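Local coordinates for type II restriction enzyme MspI (Moraxella sp., PDB 1SA3), which recognises the double-stranded DNA sequence 5'-CCGG-3' and cuts it after the first C, leaving 5'-phosphate ends, at residues D16-P19 with V25-D28. Residues are numbered along the deposited sequence; the frame is centred on the assembly and turned at random.
Sequences DQLP and VTSD. With nucleotides of chain B; nucleotides of chain A.
L18, in the loop that leads from helix 4-12 into helix 23-41, faces the first turns of that second helix, its CA 6.9 Å from the CA of T26. The CB of L18 is directed toward the helix, and this residue supplies nearly all of the loop's share of the contact. Its CG lies anti to the carbonyl carbon (chi1 -69°), and the two methyls of the fork both bear on one branch of V25: CD1 is 3.9 Å from V25 CG1, and CD2 of L18 is 4.0 Å from the same methyl. The L18 and V25 side chains cross at about a right angle. T26 is met on its oxygen. L18 CD1 lies 3.9 Å from T26 OG1, with L18 CB at 4.1 Å, and the two side chains pass in opposite directions. This is a van der Waals contact on a hydroxyl whose hydrogen bond goes to the carbonyl oxygen of Q22, the residue just before helix 23-41. In this PD-(D/E)XK family nuclease, the contact packs the linker on the start of a helix that carries the sodium ligand E35 further along and borders the DNA. The methyls of V25 face different partners: CG1, anti to the backbone N (chi1 176°), takes the leucine, while CG2 is 3.6 Å from OP1 of nucleotide DG8 of chain B. D28 OD1 approaches the sugar of that nucleotide, 3.5 Å from its C4'. S27 OG comes within 3.6 Å of C4' of DG6 of chain A, so successive helix residues touch both DNA strands. On the loop, R212 NH2 hydrogen-bonds to the carbonyl oxygen of L18, tying the linker to the region between strands 203-210 and 213-221.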
loop_
_atom_site.group_PDB
_atom_site.type_symbol
_atom_site.label_atom_id
_atom_site.label_comp_id
_atom_site.label_asym_id
_atom_site.label_seq_id
_atom_site.Cartn_x
_atom_site.Cartn_y
_atom_site.Cartn_z
ATOM N N ASP E 16 -16.644 -5.543 -18.378
ATOM C CA ASP E 16 -17.662 -4.932 -19.215
ATOM C C ASP E 16 -19.035 -5.586 -19.147
ATOM O O ASP E 16 -19.999 -5.042 -19.680
ATOM C CB ASP E 16 -17.185 -4.858 -20.666
ATOM C CG ASP E 16 -15.940 -3.999 -20.825
ATOM O OD1 ASP E 16 -15.768 -3.041 -20.040
ATOM O OD2 ASP E 16 -15.141 -4.270 -21.744
ATOM N N GLN E 17 -19.135 -6.743 -18.497
ATOM C CA GLN E 17 -20.427 -7.418 -18.361
ATOM C C GLN E 17 -21.094 -7.024 -17.047
ATOM O O GLN E 17 -22.245 -7.383 -16.794
ATOM C CB GLN E 17 -20.266 -8.940 -18.390
ATOM C CG GLN E 17 -20.076 -9.555 -19.771
ATOM C CD GLN E 17 -18.847 -9.035 -20.490
ATOM O OE1 GLN E 17 -18.881 -7.976 -21.122
ATOM N NE2 GLN E 17 -17.748 -9.775 -20.392
ATOM N N LEU E 18 -20.365 -6.291 -16.211
ATOM C CA LEU E 18 -20.900 -5.862 -14.925
ATOM C C LEU E 18 -21.681 -4.564 -15.043
ATOM O O LEU E 18 -21.147 -3.543 -15.495
ATOM C CB LEU E 18 -19.773 -5.686 -13.898
ATOM C CG LEU E 18 -19.055 -6.950 -13.414
ATOM C CD1 LEU E 18 -17.900 -6.569 -12.483
ATOM C CD2 LEU E 18 -20.045 -7.863 -12.701
ATOM N N PRO E 19 -22.967 -4.587 -14.652
ATOM C CA PRO E 19 -23.807 -3.389 -14.717
ATOM C C PRO E 19 -23.089 -2.267 -13.977
ATOM O O PRO E 19 -22.378 -2.523 -13.009
ATOM C CB PRO E 19 -25.083 -3.825 -14.000
ATOM C CG PRO E 19 -25.162 -5.280 -14.320
ATOM C CD PRO E 19 -23.733 -5.744 -14.151
ATOM N N VAL E 25 -19.072 -5.042 -6.588
ATOM C CA VAL E 25 -18.441 -6.139 -7.310
ATOM C C VAL E 25 -17.371 -5.608 -8.245
ATOM O O VAL E 25 -16.313 -6.217 -8.417
ATOM C CB VAL E 25 -19.469 -6.937 -8.142
ATOM C CG1 VAL E 25 -18.756 -8.015 -8.959
ATOM C CG2 VAL E 25 -20.487 -7.578 -7.220
ATOM N N THR E 26 -17.647 -4.458 -8.841
ATOM C CA THR E 26 -16.712 -3.853 -9.771
ATOM C C THR E 26 -15.392 -3.518 -9.074
ATOM O O THR E 26 -14.330 -3.812 -9.611
ATOM C CB THR E 26 -17.333 -2.597 -10.409
ATOM O OG1 THR E 26 -18.490 -2.980 -11.162
ATOM C CG2 THR E 26 -16.346 -1.914 -11.335
ATOM N N SER E 27 -15.462 -2.926 -7.882
ATOM C CA SER E 27 -14.258 -2.573 -7.126
ATOM C C SER E 27 -13.460 -3.839 -6.794
ATOM O O SER E 27 -12.239 -3.891 -6.997
ATOM C CB SER E 27 -14.636 -1.841 -5.828
ATOM O OG SER E 27 -13.495 -1.573 -5.016
ATOM N N ASP E 28 -14.156 -4.857 -6.291
ATOM C CA ASP E 28 -13.525 -6.127 -5.937
ATOM C C ASP E 28 -12.845 -6.768 -7.152
ATOM O O ASP E 28 -11.727 -7.276 -7.056
ATOM C CB ASP E 28 -14.569 -7.103 -5.370
ATOM C CG ASP E 28 -15.161 -6.635 -4.046
ATOM O OD1 ASP E 28 -16.098 -7.301 -3.556
ATOM O OD2 ASP E 28 -14.695 -5.614 -3.492
ATOM P P DG B 8 -22.477 -5.895 -3.083
ATOM O OP1 DG B 8 -22.459 -6.137 -4.546
ATOM O OP2 DG B 8 -23.753 -6.026 -2.325
ATOM O "O5'" DG B 8 -21.381 -6.820 -2.402
ATOM C "C5'" DG B 8 -20.037 -6.812 -2.865
ATOM C "C4'" DG B 8 -19.217 -7.793 -2.069
ATOM O "O4'" DG B 8 -18.844 -7.232 -0.787
ATOM C "C3'" DG B 8 -19.942 -9.102 -1.760
ATOM O "O3'" DG B 8 -18.990 -10.150 -1.798
ATOM C "C2'" DG B 8 -20.396 -8.909 -0.324
ATOM C "C1'" DG B 8 -19.211 -8.147 0.234
ATOM N N9 DG B 8 -19.443 -7.394 1.461
ATOM C C8 DG B 8 -20.579 -6.726 1.846
ATOM N N7 DG B 8 -20.459 -6.145 3.012
ATOM C C5 DG B 8 -19.166 -6.452 3.415
ATOM C C6 DG B 8 -18.465 -6.104 4.596
ATOM O O6 DG B 8 -18.861 -5.430 5.551
ATOM N N1 DG B 8 -17.178 -6.627 4.598
ATOM C C2 DG B 8 -16.631 -7.388 3.594
ATOM N N2 DG B 8 -15.371 -7.807 3.779
ATOM N N3 DG B 8 -17.273 -7.716 2.488
ATOM C C4 DG B 8 -18.528 -7.219 2.469
ATOM P P DG A 6 -8.621 -1.549 -3.027
ATOM O OP1 DG A 6 -7.878 -1.799 -4.291
ATOM O OP2 DG A 6 -7.951 -0.809 -1.919
ATOM O "O5'" DG A 6 -9.993 -0.809 -3.331
ATOM C "C5'" DG A 6 -10.251 0.501 -2.840
ATOM C "C4'" DG A 6 -11.702 0.847 -3.057
ATOM O "O4'" DG A 6 -12.421 0.296 -1.923
ATOM C "C3'" DG A 6 -11.963 2.349 -3.016
ATOM O "O3'" DG A 6 -12.196 2.933 -4.284
ATOM C "C2'" DG A 6 -13.208 2.514 -2.166
ATOM C "C1'" DG A 6 -13.404 1.198 -1.435
ATOM N N9 DG A 6 -13.110 1.490 -0.033
ATOM C C8 DG A 6 -11.938 1.251 0.651
ATOM N N7 DG A 6 -11.929 1.779 1.852
ATOM C C5 DG A 6 -13.182 2.368 1.979
ATOM C C6 DG A 6 -13.755 3.102 3.064
ATOM O O6 DG A 6 -13.242 3.397 4.154
ATOM N N1 DG A 6 -15.055 3.516 2.773
ATOM C C2 DG A 6 -15.719 3.265 1.588
ATOM N N2 DG A 6 -16.974 3.756 1.485
ATOM N N3 DG A 6 -15.195 2.587 0.574
ATOM C C4 DG A 6 -13.935 2.172 0.836
#